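Long-range contact in monothiol glutaredoxin-S14, chloroplastic (Arabidopsis thaliana, PDB 3IPZ), which probably supplies iron-sulfur clusters to client proteins as a chloroplast glutaredoxin that holds a [2Fe-2S] cluster between two subunits: residues 18-32 against 43-56. Numbering follows the deposited sequence.
Sequences EKVVLFMKGTRDFPM and LKNLNVPFEDVNIL
F50 and D52 both set CG between their backbone N and carbonyl carbon (chi1 64° and 62°), which brings ring and carboxylate up against R28, whose chain bends at chi3 to lay its guanidinium flat on the F50 ring, centres 4.0 Å apart. The planar cation suits this place because its edge still has N-H groups to give: R28 NH2 donates to F50 O at 2.8 Å and forms a salt bridge with D52 OD1 at 3.0 Å. Aspartate offers two oxygens, OD1 for this side chain and OD2 for the backbone R28 N (2.9 Å), both met from above the carboxylate plane. L43 CD1 sits over the centre of the opposite ring face. An alanine in place of R28 would probably leave D52 without this counter-charge and F50 without its stacked cation. Strands 20-24 and 51-54 pair in parallel, L22 N donating to E51 O and V53 N to L22 O, within a beta-alpha-beta unit of the thioredoxin fold. N54 OD1 accepts G26 N at 3.1 Å and, from the opposite face of its amide plane, L56 N, closing an Asx turn; at G26 a CB would clash with F30 O. Cation, ring face and amide thus join the loop after K25, a probable glutathione-binding residue touching the probable cluster ligand C33, to the edge strand.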
loop_
_atom_site.group_PDB
_atom_site.type_symbol
_atom_site.label_atom_id
_atom_site.label_comp_id
_atom_site.label_asym_id
_atom_site.label_seq_id
_atom_site.Cartn_x
_atom_site.Cartn_y
_atom_site.Cartn_z
ATOM N N GLU A 18 1.919 1.499 -10.557
ATOM C CA GLU A 18 2.534 0.182 -10.506
ATOM C C GLU A 18 1.446 -0.807 -10.096
ATOM O O GLU A 18 0.404 -0.402 -9.565
ATOM C CB GLU A 18 3.678 0.141 -9.491
ATOM C CG GLU A 18 4.846 1.079 -9.786
ATOM C CD GLU A 18 5.476 0.860 -11.155
ATOM O OE1 GLU A 18 5.445 -0.282 -11.669
ATOM O OE2 GLU A 18 6.021 1.838 -11.713
ATOM N N LYS A 19 1.686 -2.094 -10.357
ATOM C CA LYS A 19 0.734 -3.147 -10.022
ATOM C C LYS A 19 0.531 -3.221 -8.519
ATOM O O LYS A 19 -0.595 -3.384 -8.048
ATOM C CB LYS A 19 1.227 -4.510 -10.524
ATOM C CG LYS A 19 1.376 -4.627 -12.032
ATOM C CD LYS A 19 0.041 -4.527 -12.732
ATOM C CE LYS A 19 0.206 -4.656 -14.233
ATOM N NZ LYS A 19 -1.122 -4.660 -14.893
ATOM N N VAL A 20 1.627 -3.110 -7.773
ATOM C CA VAL A 20 1.580 -3.170 -6.318
ATOM C C VAL A 20 2.312 -1.968 -5.713
ATOM O O VAL A 20 3.513 -1.796 -5.917
ATOM C CB VAL A 20 2.228 -4.472 -5.794
ATOM C CG1 VAL A 20 2.107 -4.544 -4.265
ATOM C CG2 VAL A 20 1.558 -5.690 -6.446
ATOM N N VAL A 21 1.576 -1.146 -4.970
ATOM C CA VAL A 21 2.129 0.047 -4.326
ATOM C C VAL A 21 1.883 -0.003 -2.815
ATOM O O VAL A 21 0.745 -0.125 -2.351
ATOM C CB VAL A 21 1.479 1.334 -4.902
ATOM C CG1 VAL A 21 1.969 2.565 -4.147
ATOM C CG2 VAL A 21 1.799 1.455 -6.383
ATOM N N LEU A 22 2.961 0.103 -2.049
ATOM C CA LEU A 22 2.882 0.057 -0.597
ATOM C C LEU A 22 3.188 1.403 0.053
ATOM O O LEU A 22 4.252 1.966 -0.153
ATOM C CB LEU A 22 3.887 -0.962 -0.081
ATOM C CG LEU A 22 3.776 -1.610 1.289
ATOM C CD1 LEU A 22 5.162 -1.618 1.891
ATOM C CD2 LEU A 22 2.785 -0.898 2.170
ATOM N N PHE A 23 2.257 1.922 0.840
ATOM C CA PHE A 23 2.508 3.171 1.547
ATOM C C PHE A 23 2.914 2.745 2.950
ATOM O O PHE A 23 2.132 2.147 3.664
ATOM C CB PHE A 23 1.256 4.042 1.547
ATOM C CG PHE A 23 0.901 4.551 0.184
ATOM C CD1 PHE A 23 -0.134 3.970 -0.549
ATOM C CD2 PHE A 23 1.644 5.579 -0.395
ATOM C CE1 PHE A 23 -0.426 4.399 -1.839
ATOM C CE2 PHE A 23 1.363 6.024 -1.691
ATOM C CZ PHE A 23 0.325 5.432 -2.417
ATOM N N MET A 24 4.152 3.046 3.327
ATOM C CA MET A 24 4.681 2.623 4.617
ATOM C C MET A 24 5.406 3.693 5.419
ATOM O O MET A 24 5.565 4.837 4.986
ATOM C CB MET A 24 5.659 1.469 4.393
ATOM C CG MET A 24 6.861 1.873 3.559
ATOM S SD MET A 24 7.976 0.510 3.117
ATOM C CE MET A 24 8.568 0.021 4.762
ATOM N N LYS A 25 5.836 3.295 6.612
ATOM C CA LYS A 25 6.595 4.165 7.491
ATOM C C LYS A 25 8.028 3.715 7.257
ATOM O O LYS A 25 8.436 2.629 7.685
ATOM C CB LYS A 25 6.174 3.950 8.944
ATOM C CG LYS A 25 4.757 4.434 9.208
ATOM C CD LYS A 25 4.382 4.345 10.660
ATOM C CE LYS A 25 3.012 4.950 10.883
ATOM N NZ LYS A 25 2.573 4.807 12.306
ATOM N N GLY A 26 8.779 4.535 6.529
ATOM C CA GLY A 26 10.146 4.177 6.233
ATOM C C GLY A 26 10.291 3.702 4.804
ATOM O O GLY A 26 9.492 4.051 3.933
ATOM N N THR A 27 11.306 2.877 4.577
ATOM C CA THR A 27 11.611 2.355 3.257
ATOM C C THR A 27 11.709 0.839 3.357
ATOM O O THR A 27 11.834 0.295 4.455
ATOM C CB THR A 27 12.960 2.941 2.760
ATOM O OG1 THR A 27 13.110 2.687 1.360
ATOM C CG2 THR A 27 14.118 2.288 3.492
ATOM N N ARG A 28 11.671 0.151 2.221
ATOM C CA ARG A 28 11.726 -1.306 2.242
ATOM C C ARG A 28 12.971 -1.858 2.904
ATOM O O ARG A 28 12.928 -2.910 3.535
ATOM C CB ARG A 28 11.604 -1.882 0.828
ATOM C CG ARG A 28 12.917 -2.292 0.186
ATOM C CD ARG A 28 12.647 -2.948 -1.149
ATOM N NE ARG A 28 11.772 -2.109 -1.959
ATOM C CZ ARG A 28 11.048 -2.555 -2.980
ATOM N NH1 ARG A 28 11.095 -3.843 -3.321
ATOM N NH2 ARG A 28 10.264 -1.717 -3.650
ATOM N N ASP A 29 14.088 -1.159 2.756
ATOM C CA ASP A 29 15.333 -1.619 3.366
ATOM C C ASP A 29 15.441 -1.134 4.805
ATOM O O ASP A 29 16.171 -1.715 5.600
ATOM C CB ASP A 29 16.536 -1.107 2.572
ATOM C CG ASP A 29 16.600 -1.686 1.181
ATOM O OD1 ASP A 29 17.027 -0.955 0.265
ATOM O OD2 ASP A 29 16.235 -2.872 1.008
ATOM N N PHE A 30 14.715 -0.064 5.125
ATOM C CA PHE A 30 14.742 0.509 6.469
ATOM C C PHE A 30 13.353 0.820 7.013
ATOM O O PHE A 30 12.955 1.986 7.118
ATOM C CB PHE A 30 15.592 1.787 6.490
ATOM C CG PHE A 30 16.988 1.583 5.991
ATOM C CD1 PHE A 30 17.326 1.907 4.678
ATOM C CD2 PHE A 30 17.948 0.983 6.807
ATOM C CE1 PHE A 30 18.595 1.629 4.182
ATOM C CE2 PHE A 30 19.219 0.701 6.323
ATOM C CZ PHE A 30 19.545 1.022 5.006
ATOM N N PRO A 31 12.590 -0.226 7.355
ATOM C CA PRO A 31 11.238 -0.029 7.898
ATOM C C PRO A 31 11.294 0.622 9.290
ATOM O O PRO A 31 11.998 0.157 10.178
ATOM C CB PRO A 31 10.662 -1.449 7.919
ATOM C CG PRO A 31 11.887 -2.316 8.059
ATOM C CD PRO A 31 12.876 -1.652 7.132
ATOM N N MET A 32 10.553 1.703 9.463
ATOM C CA MET A 32 10.529 2.441 10.721
ATOM C C MET A 32 9.543 1.860 11.719
ATOM O O MET A 32 9.507 2.258 12.886
ATOM C CB MET A 32 10.140 3.896 10.447
ATOM C CG MET A 32 11.059 4.600 9.473
ATOM S SD MET A 32 12.653 4.950 10.212
ATOM C CE MET A 32 12.218 6.415 11.113
ATOM N N LEU A 43 5.545 -9.295 1.177
ATOM C CA LEU A 43 5.771 -9.029 -0.242
ATOM C C LEU A 43 7.084 -9.586 -0.771
ATOM O O LEU A 43 7.157 -10.006 -1.924
ATOM C CB LEU A 43 5.691 -7.524 -0.532
ATOM C CG LEU A 43 4.333 -6.852 -0.302
ATOM C CD1 LEU A 43 4.442 -5.390 -0.645
ATOM C CD2 LEU A 43 3.250 -7.518 -1.150
ATOM N N LYS A 44 8.124 -9.579 0.054
ATOM C CA LYS A 44 9.404 -10.129 -0.379
ATOM C C LYS A 44 9.309 -11.659 -0.463
ATOM O O LYS A 44 9.890 -12.276 -1.355
ATOM C CB LYS A 44 10.527 -9.717 0.578
ATOM C CG LYS A 44 10.961 -8.255 0.449
ATOM C CD LYS A 44 12.240 -7.973 1.238
ATOM C CE LYS A 44 12.717 -6.536 1.043
ATOM N NZ LYS A 44 14.026 -6.258 1.705
ATOM N N ASN A 45 8.561 -12.257 0.462
ATOM C CA ASN A 45 8.359 -13.699 0.502
ATOM C C ASN A 45 7.714 -14.202 -0.797
ATOM O O ASN A 45 8.122 -15.229 -1.356
ATOM C CB ASN A 45 7.454 -14.053 1.688
ATOM C CG ASN A 45 7.058 -15.528 1.713
ATOM O OD1 ASN A 45 7.787 -16.369 2.238
ATOM N ND2 ASN A 45 5.901 -15.845 1.134
ATOM N N LEU A 46 6.713 -13.465 -1.275
ATOM C CA LEU A 46 5.979 -13.832 -2.488
ATOM C C LEU A 46 6.687 -13.486 -3.787
ATOM O O LEU A 46 6.203 -13.825 -4.866
ATOM C CB LEU A 46 4.595 -13.176 -2.493
ATOM C CG LEU A 46 3.698 -13.435 -1.276
ATOM C CD1 LEU A 46 2.366 -12.739 -1.482
ATOM C CD2 LEU A 46 3.488 -14.927 -1.076
ATOM N N ASN A 47 7.827 -12.814 -3.688
ATOM C CA ASN A 47 8.585 -12.434 -4.879
ATOM C C ASN A 47 7.778 -11.562 -5.830
ATOM O O ASN A 47 7.944 -11.627 -7.046
ATOM C CB ASN A 47 9.087 -13.681 -5.620
ATOM C CG ASN A 47 10.291 -14.309 -4.946
ATOM O OD1 ASN A 47 11.370 -13.716 -4.907
ATOM N ND2 ASN A 47 10.111 -15.507 -4.397
ATOM N N VAL A 48 6.902 -10.742 -5.269
ATOM C CA VAL A 48 6.094 -9.844 -6.079
ATOM C C VAL A 48 6.811 -8.498 -6.107
ATOM O O VAL A 48 7.269 -8.007 -5.075
ATOM C CB VAL A 48 4.642 -9.680 -5.491
ATOM C CG1 VAL A 48 4.517 -10.422 -4.174
ATOM C CG2 VAL A 48 4.302 -8.217 -5.286
ATOM N N PRO A 49 6.958 -7.905 -7.300
ATOM C CA PRO A 49 7.630 -6.607 -7.399
ATOM C C PRO A 49 6.659 -5.526 -6.928
ATOM O O PRO A 49 5.447 -5.643 -7.141
ATOM C CB PRO A 49 7.947 -6.496 -8.890
ATOM C CG PRO A 49 6.786 -7.198 -9.528
ATOM C CD PRO A 49 6.579 -8.416 -8.631
ATOM N N PHE A 50 7.177 -4.483 -6.289
ATOM C CA PHE A 50 6.304 -3.423 -5.811
ATOM C C PHE A 50 7.017 -2.098 -5.583
ATOM O O PHE A 50 8.244 -2.043 -5.493
ATOM C CB PHE A 50 5.624 -3.853 -4.507
ATOM C CG PHE A 50 6.581 -4.066 -3.363
ATOM C CD1 PHE A 50 7.357 -5.220 -3.290
ATOM C CD2 PHE A 50 6.723 -3.093 -2.369
ATOM C CE1 PHE A 50 8.264 -5.406 -2.248
ATOM C CE2 PHE A 50 7.627 -3.265 -1.320
ATOM C CZ PHE A 50 8.400 -4.426 -1.261
ATOM N N GLU A 51 6.232 -1.028 -5.501
ATOM C CA GLU A 51 6.766 0.295 -5.243
ATOM C C GLU A 51 6.485 0.657 -3.781
ATOM O O GLU A 51 5.349 0.552 -3.319
ATOM C CB GLU A 51 6.105 1.327 -6.149
ATOM C CG GLU A 51 6.617 2.745 -5.918
ATOM C CD GLU A 51 8.045 2.941 -6.409
ATOM O OE1 GLU A 51 8.708 3.905 -5.959
ATOM O OE2 GLU A 51 8.496 2.136 -7.256
ATOM N N ASP A 52 7.518 1.059 -3.049
ATOM C CA ASP A 52 7.337 1.451 -1.656
ATOM C C ASP A 52 7.466 2.964 -1.525
ATOM O O ASP A 52 8.412 3.574 -2.023
ATOM C CB ASP A 52 8.345 0.733 -0.736
ATOM C CG ASP A 52 9.796 1.072 -1.052
ATOM O OD1 ASP A 52 10.205 0.942 -2.225
ATOM O OD2 ASP A 52 10.537 1.453 -0.117
ATOM N N VAL A 53 6.485 3.566 -0.869
ATOM C CA VAL A 53 6.459 5.006 -0.672
ATOM C C VAL A 53 6.466 5.349 0.818
ATOM O O VAL A 53 5.593 4.915 1.572
ATOM C CB VAL A 53 5.207 5.607 -1.327
ATOM C CG1 VAL A 53 5.086 7.083 -1.005
ATOM C CG2 VAL A 53 5.280 5.391 -2.816
ATOM N N ASN A 54 7.458 6.126 1.235
ATOM C CA ASN A 54 7.575 6.538 2.625
ATOM C C ASN A 54 6.640 7.729 2.932
ATOM O O ASN A 54 6.840 8.828 2.419
ATOM C CB ASN A 54 9.026 6.931 2.905
ATOM C CG ASN A 54 9.320 7.093 4.385
ATOM O OD1 ASN A 54 8.416 7.316 5.197
ATOM N ND2 ASN A 54 10.601 7.003 4.741
ATOM N N ILE A 55 5.618 7.516 3.758
ATOM C CA ILE A 55 4.710 8.609 4.109
ATOM C C ILE A 55 5.159 9.374 5.366
ATOM O O ILE A 55 4.451 10.255 5.849
ATOM C CB ILE A 55 3.240 8.114 4.289
ATOM C CG1 ILE A 55 3.189 6.785 5.060
ATOM C CG2 ILE A 55 2.585 7.971 2.933
ATOM C CD1 ILE A 55 3.520 6.895 6.544
ATOM N N LEU A 56 6.342 9.044 5.884
ATOM C CA LEU A 56 6.875 9.723 7.073
ATOM C C LEU A 56 7.519 11.064 6.722
ATOM O O LEU A 56 7.912 11.827 7.606
ATOM C CB LEU A 56 7.914 8.848 7.779
ATOM C CG LEU A 56 7.345 7.676 8.574
ATOM C CD1 LEU A 56 8.470 6.963 9.276
ATOM C CD2 LEU A 56 6.323 8.178 9.584
HETATM O O HOH W 1 4.123 -3.747 -8.802
HETATM O O HOH W 2 10.115 -4.820 -5.948
#